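Long-range contacts in glycoside hydrolase family 31 (Trueperella pyogenes, PDB 5I0F), which degrades cycloalternan, a cyclic glucan, cleaving its glycosidic bonds through a covalent glycosyl-enzyme intermediate: residues 136-141 and 261-266; 171-176 and 216-221; 342-347 and 359-364; 436-441 and 478-483; 677-682 and 721-726. One frame throughout, in Å; residues are numbered along the deposited sequence.

Contact 1. Residues 136-141 and 261-266; sequences VGHIDI and TPVVRV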
# COMPACT_ATOMS: atom_id res chain seq x y z
N VAL A 136 -1.26 34.79 1.56
CA VAL A 136 -1.02 34.31 2.92
C VAL A 136 0.25 33.46 2.96
O VAL A 136 1.03 33.54 3.91
CB VAL A 136 -2.20 33.43 3.43
CG1 VAL A 136 -1.92 32.87 4.82
CG2 VAL A 136 -3.50 34.25 3.44
N GLY A 137 0.42 32.64 1.93
CA GLY A 137 1.64 31.87 1.71
C GLY A 137 2.11 32.00 0.27
O GLY A 137 1.67 32.88 -0.47
N HIS A 138 2.97 31.07 -0.14
CA HIS A 138 3.66 31.14 -1.40
C HIS A 138 3.82 29.71 -1.95
O HIS A 138 4.18 28.80 -1.20
CB HIS A 138 5.00 31.84 -1.12
CG HIS A 138 6.03 31.68 -2.19
ND1 HIS A 138 5.89 32.25 -3.44
CD2 HIS A 138 7.24 31.07 -2.19
CE1 HIS A 138 6.96 31.96 -4.17
NE2 HIS A 138 7.79 31.24 -3.43
N ILE A 139 3.50 29.52 -3.23
CA ILE A 139 3.79 28.29 -3.93
C ILE A 139 5.13 28.45 -4.66
O ILE A 139 5.23 29.27 -5.58
CB ILE A 139 2.70 27.92 -4.96
CG1 ILE A 139 1.28 27.98 -4.36
CG2 ILE A 139 2.97 26.54 -5.55
CD1 ILE A 139 1.02 27.01 -3.25
N ASP A 140 6.14 27.69 -4.25
CA ASP A 140 7.47 27.71 -4.87
C ASP A 140 7.41 26.70 -6.02
O ASP A 140 7.50 25.48 -5.79
CB ASP A 140 8.54 27.37 -3.82
CG ASP A 140 9.96 27.26 -4.40
OD1 ASP A 140 10.14 27.58 -5.58
OD2 ASP A 140 10.89 26.84 -3.67
N ILE A 141 7.20 27.20 -7.23
CA ILE A 141 6.98 26.37 -8.42
C ILE A 141 7.52 27.11 -9.67
O ILE A 141 7.31 28.30 -9.81
CB ILE A 141 5.47 26.03 -8.61
CG1 ILE A 141 5.27 25.09 -9.82
CG2 ILE A 141 4.63 27.29 -8.78
CD1 ILE A 141 3.88 24.47 -9.92
N THR A 261 4.72 30.69 8.31
CA THR A 261 4.41 31.16 6.95
C THR A 261 4.42 29.93 6.05
O THR A 261 5.45 29.23 5.99
CB THR A 261 5.47 32.16 6.45
OG1 THR A 261 5.72 33.13 7.48
CG2 THR A 261 5.00 32.88 5.19
N PRO A 262 3.27 29.60 5.42
CA PRO A 262 3.27 28.37 4.65
C PRO A 262 3.91 28.59 3.28
O PRO A 262 3.58 29.54 2.58
CB PRO A 262 1.78 28.02 4.53
CG PRO A 262 1.09 29.33 4.62
CD PRO A 262 1.92 30.21 5.49
N VAL A 263 4.84 27.71 2.93
CA VAL A 263 5.45 27.66 1.61
C VAL A 263 5.30 26.23 1.13
O VAL A 263 5.69 25.31 1.84
CB VAL A 263 6.94 28.07 1.66
CG1 VAL A 263 7.58 27.94 0.29
CG2 VAL A 263 7.09 29.50 2.18
N VAL A 264 4.70 26.05 -0.04
CA VAL A 264 4.58 24.74 -0.66
C VAL A 264 5.52 24.63 -1.85
O VAL A 264 5.40 25.38 -2.80
CB VAL A 264 3.13 24.50 -1.16
CG1 VAL A 264 3.00 23.13 -1.81
CG2 VAL A 264 2.14 24.67 -0.02
N ARG A 265 6.44 23.68 -1.81
CA ARG A 265 7.36 23.45 -2.92
C ARG A 265 6.75 22.44 -3.87
O ARG A 265 6.28 21.37 -3.43
CB ARG A 265 8.72 22.97 -2.40
CG ARG A 265 9.68 22.41 -3.44
CD ARG A 265 10.14 23.44 -4.45
NE ARG A 265 10.90 22.81 -5.53
CZ ARG A 265 11.40 23.44 -6.59
NH1 ARG A 265 11.25 24.76 -6.75
NH2 ARG A 265 12.07 22.75 -7.51
N VAL A 266 6.73 22.77 -5.16
CA VAL A 266 6.32 21.85 -6.21
C VAL A 266 7.46 21.72 -7.20
O VAL A 266 7.79 22.67 -7.91
CB VAL A 266 5.06 22.35 -6.94
CG1 VAL A 266 4.63 21.35 -8.01
CG2 VAL A 266 3.94 22.60 -5.93
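Asp140 and Arg265 cross on the sheet face they share with His138 and Val263, their carboxylate and guanidinium planes turned 63° apart. Arg265 NH1 makes a salt-bridged hydrogen bond to Asp140 OD1 (3.2 Å): the oxygen lies in the guanidinium plane, at its edge, whereas NH1 stands well above the carboxylate plane. A bend at chi2 of Arg265 (65°) brings its CD to 3.6 Å from Asp140 OD2, and its NE bonds to Asn267. Next along this face, His138 and Val263 run side by side, with His138 CD2 4.0 Å from Val263 CG1. On the other face, Ile139 reaches over with CD1, 3.9 Å from Val264 CB, while Ile141 lies alongside Val266 and sets its CD1 3.7 Å from Val266 CG1. The parallel backbones are tied by His138 N to Pro262 O, Val264 N to His138 O, Asp140 N to Val264 O and Val266 N to Asp140 O, the last 2.9 Å long and nearly straight (176°). Strand 138-141 is an outermost strand of a five-stranded mixed sheet, next to 263-271. The apolar face packs on strands 152-155 and 160-168 of a second sheet, with Ile139 on Trp153, Val264 on Val163 and Val266 on Phe165.

Contact 2. Residues 171-176 and 216-221; sequences GDEHVV and AQVVNE
His174 NE2 donates to Glu221 OE2 (2.8 Å) in a His-carboxylate hydrogen bond that uses the anti lone pair of the oxygen. The side chains cross at about a right angle, yet ring and carboxylate are nearly coplanar (19° apart). ND1 of the ring bonds to Asp186 and Trp665 stacks on it, fixing its rotation. A second carboxylate bond runs from Glu221 N to Asp172 OD2 (3.1 Å), from above the carboxylate plane. The backbone bonds belong to an antiparallel ladder at the edge of the five-stranded mixed sheet, pairing outermost strand 174-179 with 212-219. His174 pairs with Val219 and Val176 with Gln217, both hydrogen-bonded pairs, flanking the non-hydrogen-bonded pair Val175-Val218. Val176 O is gripped twice, by Gln217 N (2.9 Å) and by Gln217 NE2 (3.1 Å), from opposite faces of its carbonyl plane; NE2 also reaches Ala552 O. Gln217 CG lies between its backbone N and carbonyl carbon (chi1 61°), and a bend at chi2 turns the amide back to Val176. Among apolar contacts, Val218 CG1 lies 3.7 Å from Glu173 CB, while the Glu173 carboxylate is held by Glu170 N, Arg145 and Trp226. Val175 CG1 touches Ala216 CB at 3.9 Å.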
# COMPACT_ATOMS: atom_id res chain seq x y z
N GLY A 171 -5.40 19.69 -24.35
CA GLY A 171 -6.45 18.78 -24.82
C GLY A 171 -6.03 17.37 -25.16
O GLY A 171 -6.81 16.43 -24.98
N ASP A 172 -4.80 17.20 -25.61
CA ASP A 172 -4.29 15.87 -25.94
C ASP A 172 -3.41 15.24 -24.85
O ASP A 172 -2.72 14.25 -25.12
CB ASP A 172 -3.51 15.91 -27.25
CG ASP A 172 -2.22 16.71 -27.14
OD1 ASP A 172 -2.16 17.70 -26.35
OD2 ASP A 172 -1.27 16.32 -27.86
N GLU A 173 -3.43 15.80 -23.64
CA GLU A 173 -2.54 15.31 -22.58
C GLU A 173 -3.20 14.24 -21.71
O GLU A 173 -4.40 14.29 -21.43
CB GLU A 173 -2.02 16.47 -21.73
CG GLU A 173 -0.90 17.21 -22.45
CD GLU A 173 -0.34 18.41 -21.73
OE1 GLU A 173 -1.04 19.06 -20.92
OE2 GLU A 173 0.83 18.77 -22.03
N HIS A 174 -2.37 13.29 -21.27
CA HIS A 174 -2.74 12.16 -20.43
C HIS A 174 -1.92 12.24 -19.14
O HIS A 174 -0.77 12.70 -19.16
CB HIS A 174 -2.42 10.88 -21.14
CG HIS A 174 -3.05 10.78 -22.48
ND1 HIS A 174 -4.32 10.28 -22.66
CD2 HIS A 174 -2.62 11.17 -23.70
CE1 HIS A 174 -4.62 10.32 -23.95
NE2 HIS A 174 -3.61 10.87 -24.60
N VAL A 175 -2.53 11.82 -18.04
CA VAL A 175 -1.93 11.96 -16.72
C VAL A 175 -1.70 10.57 -16.13
O VAL A 175 -2.65 9.82 -15.92
CB VAL A 175 -2.80 12.81 -15.77
CG1 VAL A 175 -2.05 13.05 -14.46
CG2 VAL A 175 -3.15 14.14 -16.41
N VAL A 176 -0.44 10.22 -15.90
CA VAL A 176 -0.10 8.91 -15.33
C VAL A 176 0.76 9.12 -14.10
O VAL A 176 1.76 9.84 -14.15
CB VAL A 176 0.63 8.03 -16.34
CG1 VAL A 176 1.01 6.69 -15.72
CG2 VAL A 176 -0.24 7.82 -17.57
N ALA A 216 2.90 13.10 -10.59
CA ALA A 216 2.40 12.53 -11.85
C ALA A 216 3.13 13.13 -13.03
O ALA A 216 3.65 14.24 -12.96
CB ALA A 216 0.90 12.76 -11.98
N GLN A 217 3.17 12.39 -14.13
CA GLN A 217 3.67 12.90 -15.39
C GLN A 217 2.50 13.15 -16.32
O GLN A 217 1.44 12.52 -16.19
CB GLN A 217 4.73 11.98 -16.01
CG GLN A 217 4.31 10.57 -16.36
CD GLN A 217 5.19 9.53 -15.65
OE1 GLN A 217 6.34 9.30 -16.03
NE2 GLN A 217 4.64 8.91 -14.61
N VAL A 218 2.68 14.12 -17.21
CA VAL A 218 1.63 14.57 -18.10
C VAL A 218 2.22 14.49 -19.49
O VAL A 218 3.22 15.14 -19.78
CB VAL A 218 1.18 16.00 -17.78
CG1 VAL A 218 0.02 16.40 -18.69
CG2 VAL A 218 0.78 16.15 -16.31
N VAL A 219 1.61 13.67 -20.34
CA VAL A 219 2.23 13.27 -21.61
C VAL A 219 1.29 13.64 -22.75
O VAL A 219 0.12 13.28 -22.70
CB VAL A 219 2.53 11.76 -21.63
CG1 VAL A 219 3.31 11.38 -22.89
CG2 VAL A 219 3.33 11.38 -20.39
N ASN A 220 1.80 14.35 -23.75
CA ASN A 220 0.99 14.72 -24.93
C ASN A 220 1.15 13.69 -26.03
O ASN A 220 1.92 12.74 -25.88
CB ASN A 220 1.26 16.17 -25.39
CG ASN A 220 2.57 16.36 -26.14
OD1 ASN A 220 3.20 15.42 -26.65
ND2 ASN A 220 2.96 17.62 -26.28
N GLU A 221 0.43 13.88 -27.12
CA GLU A 221 0.40 12.88 -28.19
C GLU A 221 1.42 13.15 -29.29
O GLU A 221 1.45 12.43 -30.29
CB GLU A 221 -1.04 12.77 -28.73
CG GLU A 221 -1.94 12.12 -27.68
CD GLU A 221 -3.38 11.93 -28.12
OE1 GLU A 221 -3.73 12.38 -29.21
OE2 GLU A 221 -4.16 11.32 -27.34
O HOH W 1 0.05 19.34 -25.81

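Contact 3. Residues 342-347 and 359-364; sequences RDARYV and FTYPSD
A single antiparallel beta bridge, Arg345 with Thr360, joins two legs of the long loop that follows strand 326-329 of the TIM barrel and leads to helix 370-379. It is a hydrogen-bonded pair: Arg345 N donates to Thr360 O (2.8 Å) and Thr360 N returns a bond to Arg345 O (2.9 Å), both close to straight. No longer ladder develops between the two segments, and side chains on both legs complete the contact. Tyr346 has CG between its backbone N and carbonyl carbon (chi1 50°). The side chains of Tyr346 and Phe359 lie side by side, pointing the same way, but their ring planes are 75° apart and the pair is oblique; Tyr346 CD1 lies in the Phe359 plane, at its edge, 3.7 Å from Phe359 CE1. His354 meets both rings, edge-to-face in the case of Tyr346, and Tyr454 and Ile340 add to the cover of Phe359, the buried residue of this otherwise superficial contact. Ala344 CB touches two aromatics, 3.5 Å from Tyr361 CE1 and 4.1 Å from Phe359 CD1. Beyond it the ring of Pro362 closes on the backbone of Asp343, whose carboxylate bonds to Ala366 N. The Tyr346 side chain is about 7 Å from a bound calcium ion. A water sits 2.7 Å from Thr360 OG1 and gives a weak bond to Arg345 O. The tightest carbon contact is at the proline, with Pro362 CD 3.1 Å from Asp343 O.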
# COMPACT_ATOMS: atom_id res chain seq x y z
N ARG A 342 8.02 -20.63 16.28
CA ARG A 342 7.02 -21.30 17.11
C ARG A 342 7.61 -22.56 17.77
O ARG A 342 8.36 -23.32 17.13
CB ARG A 342 5.77 -21.68 16.33
CG ARG A 342 4.61 -22.11 17.22
CD ARG A 342 3.29 -22.04 16.49
NE ARG A 342 3.22 -22.87 15.27
CZ ARG A 342 2.66 -24.09 15.18
NH1 ARG A 342 2.65 -24.71 13.99
NH2 ARG A 342 2.14 -24.72 16.22
N ASP A 343 7.27 -22.74 19.06
CA ASP A 343 7.74 -23.85 19.93
C ASP A 343 9.20 -23.81 20.39
O ASP A 343 9.62 -24.69 21.15
CB ASP A 343 7.44 -25.25 19.32
CG ASP A 343 5.94 -25.50 19.13
OD1 ASP A 343 5.13 -24.95 19.91
OD2 ASP A 343 5.60 -26.25 18.18
N ALA A 344 9.98 -22.82 19.98
CA ALA A 344 11.36 -22.71 20.46
C ALA A 344 11.36 -22.48 21.95
O ALA A 344 10.46 -21.83 22.47
CB ALA A 344 12.10 -21.57 19.74
N ARG A 345 12.34 -23.05 22.63
CA ARG A 345 12.52 -22.88 24.08
C ARG A 345 13.76 -22.04 24.37
O ARG A 345 14.76 -22.10 23.66
CB ARG A 345 12.62 -24.25 24.77
CG ARG A 345 11.37 -25.11 24.55
CD ARG A 345 11.35 -26.37 25.37
NE ARG A 345 11.18 -26.08 26.79
CZ ARG A 345 11.44 -26.92 27.80
NH1 ARG A 345 11.24 -26.52 29.05
NH2 ARG A 345 11.90 -28.15 27.58
N TYR A 346 13.70 -21.28 25.46
CA TYR A 346 14.73 -20.30 25.78
C TYR A 346 14.53 -19.79 27.22
O TYR A 346 13.44 -19.91 27.79
CB TYR A 346 14.65 -19.10 24.81
CG TYR A 346 13.24 -18.55 24.70
CD1 TYR A 346 12.34 -19.06 23.75
CD2 TYR A 346 12.79 -17.55 25.56
CE1 TYR A 346 11.04 -18.58 23.67
CE2 TYR A 346 11.49 -17.07 25.48
CZ TYR A 346 10.62 -17.58 24.53
OH TYR A 346 9.34 -17.12 24.44
N VAL A 347 15.59 -19.20 27.74
CA VAL A 347 15.55 -18.52 29.02
C VAL A 347 14.97 -17.10 28.77
O VAL A 347 15.35 -16.45 27.79
CB VAL A 347 16.99 -18.49 29.59
CG1 VAL A 347 17.16 -17.48 30.71
CG2 VAL A 347 17.39 -19.90 30.01
N PHE A 359 18.38 -20.55 21.83
CA PHE A 359 17.21 -21.35 21.53
C PHE A 359 17.50 -22.83 21.41
O PHE A 359 18.49 -23.22 20.81
CB PHE A 359 16.55 -20.86 20.26
CG PHE A 359 16.13 -19.43 20.32
CD1 PHE A 359 15.03 -19.05 21.10
CD2 PHE A 359 16.86 -18.44 19.65
CE1 PHE A 359 14.64 -17.72 21.18
CE2 PHE A 359 16.47 -17.11 19.72
CZ PHE A 359 15.37 -16.75 20.50
N THR A 360 16.60 -23.62 21.99
CA THR A 360 16.52 -25.05 21.78
C THR A 360 15.20 -25.34 21.10
O THR A 360 14.17 -24.78 21.49
CB THR A 360 16.58 -25.79 23.13
OG1 THR A 360 17.77 -25.41 23.81
CG2 THR A 360 16.64 -27.29 22.92
N TYR A 361 15.24 -26.22 20.10
CA TYR A 361 14.07 -26.48 19.25
C TYR A 361 13.64 -27.93 19.50
O TYR A 361 14.40 -28.84 19.18
CB TYR A 361 14.41 -26.21 17.78
CG TYR A 361 14.82 -24.78 17.52
CD1 TYR A 361 13.88 -23.78 17.32
CD2 TYR A 361 16.17 -24.41 17.46
CE1 TYR A 361 14.25 -22.47 17.08
CE2 TYR A 361 16.56 -23.10 17.23
CZ TYR A 361 15.59 -22.13 17.04
OH TYR A 361 15.94 -20.83 16.82
N PRO A 362 12.44 -28.14 20.08
CA PRO A 362 12.03 -29.51 20.37
C PRO A 362 11.90 -30.37 19.12
O PRO A 362 11.33 -29.90 18.12
CB PRO A 362 10.65 -29.35 21.03
CG PRO A 362 10.55 -27.93 21.43
CD PRO A 362 11.42 -27.16 20.49
N SER A 363 12.36 -31.61 19.18
CA SER A 363 12.22 -32.52 18.03
C SER A 363 10.76 -32.70 17.60
O SER A 363 10.50 -32.87 16.43
CB SER A 363 12.89 -33.87 18.29
OG SER A 363 12.18 -34.59 19.29
N ASP A 364 9.81 -32.64 18.54
CA ASP A 364 8.38 -32.75 18.21
C ASP A 364 7.63 -31.40 17.98
O ASP A 364 6.41 -31.39 17.82
CB ASP A 364 7.63 -33.62 19.25
CG ASP A 364 7.63 -33.02 20.65
OD1 ASP A 364 8.39 -32.07 20.93
OD2 ASP A 364 6.86 -33.53 21.50
O HOH W 2 17.63 -23.04 25.06

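Contact 4. Residues 436-441 and 478-483; sequences MPDLST and RYEDGR
Asp438 OD2 accepts the backbone N-H of Glu480 (2.7 Å) on its syn side, about 20° out of the carboxylate plane. Asp438 CG is anti to its backbone N (chi1 -168°), directed to the turn. The other oxygen, OD1, is gripped twice by Ser440, through the hydroxyl OG (2.7 Å) and the backbone N (3.0 Å). Ser440 OG also accepts from Asp481 N (3.0 Å). Through Glu480 N and Asp481 N, Asp438 and Ser440 hold the two central N-H groups of the type I turn Tyr479-Gly482. A water extends the network, donating to Asp438 O and Glu480 OE1 and accepting from Thr441 OG1. Glu480 OE1 lies 4.0 Å from Asp438 OD2, a like-charge approach that is probably eased by His414, which bonds to the glutamate. Farther out, Thr441 CG2 packs on Glu480 CB (3.9 Å), and Asp438 OD1 lies at the edge of the Tyr479 ring, 3.8 Å from its CD2, with carboxylate and ring planes 90° apart; the tyrosine hydroxyl goes on to Asn489. The arrangement joins two loops of the TIM barrel, one carrying the Asx turn of Asp438 and ending in Thr441, the N-cap of helix 442-450.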
# COMPACT_ATOMS: atom_id res chain seq x y z
N MET A 436 3.13 0.79 18.16
CA MET A 436 3.79 1.00 16.88
C MET A 436 5.21 1.52 17.11
O MET A 436 5.37 2.60 17.67
CB MET A 436 2.93 1.96 16.05
CG MET A 436 3.26 2.02 14.58
SD MET A 436 1.93 2.83 13.63
CE MET A 436 2.57 2.55 12.00
N PRO A 437 6.24 0.76 16.69
CA PRO A 437 7.59 1.25 16.90
C PRO A 437 7.85 2.51 16.09
O PRO A 437 7.30 2.68 14.97
CB PRO A 437 8.49 0.10 16.41
CG PRO A 437 7.64 -0.65 15.43
CD PRO A 437 6.22 -0.49 15.92
N ASP A 438 8.67 3.38 16.66
CA ASP A 438 9.05 4.63 16.02
C ASP A 438 10.29 4.34 15.20
O ASP A 438 11.37 4.16 15.74
CB ASP A 438 9.31 5.73 17.06
CG ASP A 438 9.43 7.10 16.44
OD1 ASP A 438 9.87 7.17 15.28
OD2 ASP A 438 9.09 8.13 17.09
N LEU A 439 10.11 4.30 13.88
CA LEU A 439 11.18 3.98 12.96
C LEU A 439 11.66 5.24 12.25
O LEU A 439 12.31 5.15 11.20
CB LEU A 439 10.68 2.91 11.97
CG LEU A 439 10.11 1.63 12.62
CD1 LEU A 439 9.56 0.68 11.55
CD2 LEU A 439 11.15 0.90 13.46
N SER A 440 11.36 6.42 12.82
CA SER A 440 11.68 7.70 12.20
C SER A 440 13.13 8.16 12.39
O SER A 440 13.56 9.08 11.70
CB SER A 440 10.69 8.80 12.65
OG SER A 440 10.91 9.25 14.00
N THR A 441 13.87 7.54 13.31
CA THR A 441 15.29 7.86 13.54
C THR A 441 16.13 6.60 13.49
O THR A 441 15.61 5.49 13.65
CB THR A 441 15.53 8.51 14.92
OG1 THR A 441 15.24 7.58 15.97
CG2 THR A 441 14.67 9.75 15.09
N ARG A 478 3.15 11.96 17.58
CA ARG A 478 4.49 12.49 17.74
C ARG A 478 5.54 11.44 17.41
O ARG A 478 5.49 10.30 17.91
CB ARG A 478 4.72 12.95 19.19
CG ARG A 478 3.71 13.96 19.70
CD ARG A 478 4.06 14.39 21.12
NE ARG A 478 3.20 15.47 21.62
CZ ARG A 478 3.29 16.76 21.28
NH1 ARG A 478 2.44 17.65 21.80
NH2 ARG A 478 4.21 17.18 20.42
N TYR A 479 6.50 11.84 16.60
CA TYR A 479 7.62 11.00 16.20
C TYR A 479 8.92 11.60 16.73
O TYR A 479 9.04 12.83 16.88
CB TYR A 479 7.68 10.90 14.68
CG TYR A 479 6.57 10.08 14.05
CD1 TYR A 479 5.32 10.64 13.76
CD2 TYR A 479 6.77 8.76 13.70
CE1 TYR A 479 4.30 9.89 13.17
CE2 TYR A 479 5.77 8.00 13.10
CZ TYR A 479 4.54 8.56 12.82
OH TYR A 479 3.58 7.75 12.24
N GLU A 480 9.90 10.75 16.98
CA GLU A 480 11.19 11.18 17.50
C GLU A 480 11.98 12.01 16.51
O GLU A 480 12.88 12.71 16.91
CB GLU A 480 12.03 9.98 17.93
CG GLU A 480 11.54 9.36 19.22
CD GLU A 480 12.40 8.22 19.69
OE1 GLU A 480 12.53 7.21 18.96
OE2 GLU A 480 12.96 8.32 20.80
N ASP A 481 11.67 11.92 15.21
CA ASP A 481 12.31 12.80 14.22
C ASP A 481 11.78 14.25 14.26
O ASP A 481 12.26 15.08 13.49
CB ASP A 481 12.20 12.23 12.78
CG ASP A 481 10.77 12.26 12.21
OD1 ASP A 481 9.81 12.56 12.96
OD2 ASP A 481 10.60 11.97 10.98
N GLY A 482 10.81 14.55 15.12
CA GLY A 482 10.24 15.90 15.24
C GLY A 482 8.94 16.08 14.47
O GLY A 482 8.24 17.04 14.71
N ARG A 483 8.62 15.19 13.54
CA ARG A 483 7.39 15.30 12.76
C ARG A 483 6.17 14.94 13.61
O ARG A 483 6.28 14.15 14.56
CB ARG A 483 7.44 14.41 11.51
CG ARG A 483 8.53 14.81 10.52
CD ARG A 483 8.58 13.98 9.24
NE ARG A 483 9.49 14.63 8.31
CZ ARG A 483 10.83 14.56 8.32
NH1 ARG A 483 11.51 13.78 9.16
NH2 ARG A 483 11.51 15.27 7.42
O HOH W 3 12.73 6.72 16.35
O HOH W 4 7.79 9.22 19.38
O HOH W 5 11.95 10.08 9.45

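Contact 5. Residues 677-682 and 721-726; sequences LLINPV and DIIPVY
Ile723 reaches across to residues 679-681 just where the antiparallel pairing of strands 677-679 and 725-728 runs out, in the beta sheet of the C-terminal domain. From CB its chain stays extended: CG1 is anti to the backbone N (chi1 172°) and lies 4.0 Å from Asn680 O, and CD1 goes on to meet Pro681 CA at 3.7 Å and Ile679 CG2 at 3.9 Å. Ile679 and Ile723 cross at a slant, and Ala580 and Ala581 of helix 572-583 also touch the Ile723 side chain, which thus lies between the strand end and the helix. The other branch of Ile679 turns to the strand: its CD1 rests on both methyls of Val725, 4.0 Å from CG2. Leu678 and Tyr726 form the hydrogen-bonded pair, Leu678 N to Tyr726 O at 2.7 Å and nearly straight (175°), with the return bond from Tyr726 N to Leu678 O. Two residues on, past the non-hydrogen-bonded pair Ile679-Val725, Asn680 N donates to Pro724 O, while the Asn680 side chain is held by Thr692 and, weakly, by Trp690. Pro724 CD lies 3.3 Å from Asn680 O and 3.6 Å from Val682 CG2.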
# COMPACT_ATOMS: atom_id res chain seq x y z
N LEU A 677 10.45 -6.54 -25.34
CA LEU A 677 9.26 -7.39 -25.33
C LEU A 677 8.00 -6.60 -25.06
O LEU A 677 7.93 -5.86 -24.07
CB LEU A 677 9.41 -8.51 -24.29
CG LEU A 677 10.59 -9.47 -24.46
CD1 LEU A 677 10.54 -10.50 -23.36
CD2 LEU A 677 10.59 -10.14 -25.83
N LEU A 678 7.01 -6.77 -25.93
CA LEU A 678 5.69 -6.20 -25.74
C LEU A 678 4.75 -7.31 -25.24
O LEU A 678 4.60 -8.33 -25.93
CB LEU A 678 5.17 -5.62 -27.08
CG LEU A 678 3.77 -4.98 -27.07
CD1 LEU A 678 3.61 -4.03 -25.91
CD2 LEU A 678 3.51 -4.24 -28.37
N ILE A 679 4.14 -7.10 -24.07
CA ILE A 679 3.31 -8.11 -23.43
C ILE A 679 1.84 -7.72 -23.46
O ILE A 679 1.51 -6.56 -23.22
CB ILE A 679 3.67 -8.30 -21.93
CG1 ILE A 679 5.19 -8.22 -21.68
CG2 ILE A 679 3.06 -9.60 -21.39
CD1 ILE A 679 6.02 -9.21 -22.46
N ASN A 680 0.95 -8.67 -23.69
CA ASN A 680 -0.48 -8.40 -23.68
C ASN A 680 -1.27 -9.54 -23.04
O ASN A 680 -1.80 -10.42 -23.76
CB ASN A 680 -1.00 -8.08 -25.09
CG ASN A 680 -2.42 -7.56 -25.08
OD1 ASN A 680 -2.98 -7.26 -24.01
ND2 ASN A 680 -3.03 -7.45 -26.26
N PRO A 681 -1.34 -9.54 -21.69
CA PRO A 681 -2.07 -10.59 -20.95
C PRO A 681 -3.50 -10.81 -21.43
O PRO A 681 -4.20 -9.84 -21.80
CB PRO A 681 -2.07 -10.04 -19.51
CG PRO A 681 -0.83 -9.20 -19.43
CD PRO A 681 -0.77 -8.53 -20.76
N VAL A 682 -3.95 -12.06 -21.39
CA VAL A 682 -5.30 -12.43 -21.80
C VAL A 682 -6.17 -12.38 -20.55
O VAL A 682 -6.01 -13.20 -19.66
CB VAL A 682 -5.32 -13.83 -22.44
CG1 VAL A 682 -6.74 -14.24 -22.84
CG2 VAL A 682 -4.39 -13.84 -23.64
N ASP A 721 -1.28 -22.30 -23.39
CA ASP A 721 0.18 -22.28 -23.51
C ASP A 721 0.75 -21.04 -24.21
O ASP A 721 1.96 -20.95 -24.39
CB ASP A 721 0.71 -23.56 -24.17
CG ASP A 721 0.09 -23.85 -25.50
OD1 ASP A 721 -0.88 -23.20 -25.93
OD2 ASP A 721 0.55 -24.81 -26.13
N ILE A 722 -0.11 -20.09 -24.59
CA ILE A 722 0.30 -18.81 -25.20
C ILE A 722 -0.17 -17.63 -24.35
O ILE A 722 -1.31 -17.61 -23.91
CB ILE A 722 -0.34 -18.64 -26.60
CG1 ILE A 722 0.01 -19.83 -27.52
CG2 ILE A 722 0.01 -17.30 -27.25
CD1 ILE A 722 1.47 -19.93 -27.90
N ILE A 723 0.71 -16.65 -24.16
CA ILE A 723 0.34 -15.28 -23.81
C ILE A 723 0.97 -14.42 -24.92
O ILE A 723 2.13 -14.61 -25.22
CB ILE A 723 0.80 -14.84 -22.40
CG1 ILE A 723 0.53 -13.33 -22.20
CG2 ILE A 723 2.25 -15.19 -22.11
CD1 ILE A 723 0.91 -12.79 -20.84
N PRO A 724 0.19 -13.49 -25.53
CA PRO A 724 0.77 -12.70 -26.61
C PRO A 724 1.97 -11.86 -26.17
O PRO A 724 1.88 -11.05 -25.24
CB PRO A 724 -0.40 -11.83 -27.08
CG PRO A 724 -1.62 -12.61 -26.71
CD PRO A 724 -1.26 -13.28 -25.41
N VAL A 725 3.09 -12.11 -26.83
CA VAL A 725 4.36 -11.49 -26.52
C VAL A 725 5.05 -11.28 -27.85
O VAL A 725 5.18 -12.24 -28.62
CB VAL A 725 5.25 -12.36 -25.61
CG1 VAL A 725 6.66 -11.77 -25.49
CG2 VAL A 725 4.63 -12.52 -24.21
N TYR A 726 5.49 -10.04 -28.09
CA TYR A 726 6.16 -9.68 -29.35
C TYR A 726 7.52 -9.08 -29.04
O TYR A 726 7.64 -8.27 -28.13
CB TYR A 726 5.29 -8.69 -30.13
CG TYR A 726 3.95 -9.28 -30.50
CD1 TYR A 726 2.89 -9.21 -29.61
CD2 TYR A 726 3.75 -9.95 -31.72
CE1 TYR A 726 1.64 -9.75 -29.93
CE2 TYR A 726 2.51 -10.49 -32.06
CZ TYR A 726 1.45 -10.39 -31.17
OH TYR A 726 0.21 -10.92 -31.44

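Overall arrangement
Contacts 1 and 2 reach the same five-stranded sheet at its two outermost strands, 138-141 and 174-179, with centres about 25 Å apart. The first is a parallel pairing, partly exposed, with a salt bridge on its outer face; the second is antiparallel and buried, and its histidine and glutamine reach residues beyond the sheet. Contact 5, also buried, pairs strands in the C-terminal domain and relies on aliphatic packing, without side-chain hydrogen bonds across it. Contact 3 ties two legs of one TIM-barrel loop at the surface, with one beta bridge and aromatic packing; contact 4 joins two separate loops, is partly buried and mainly polar. Contacts 1 and 3 lie on opposite sides of the chain's centre.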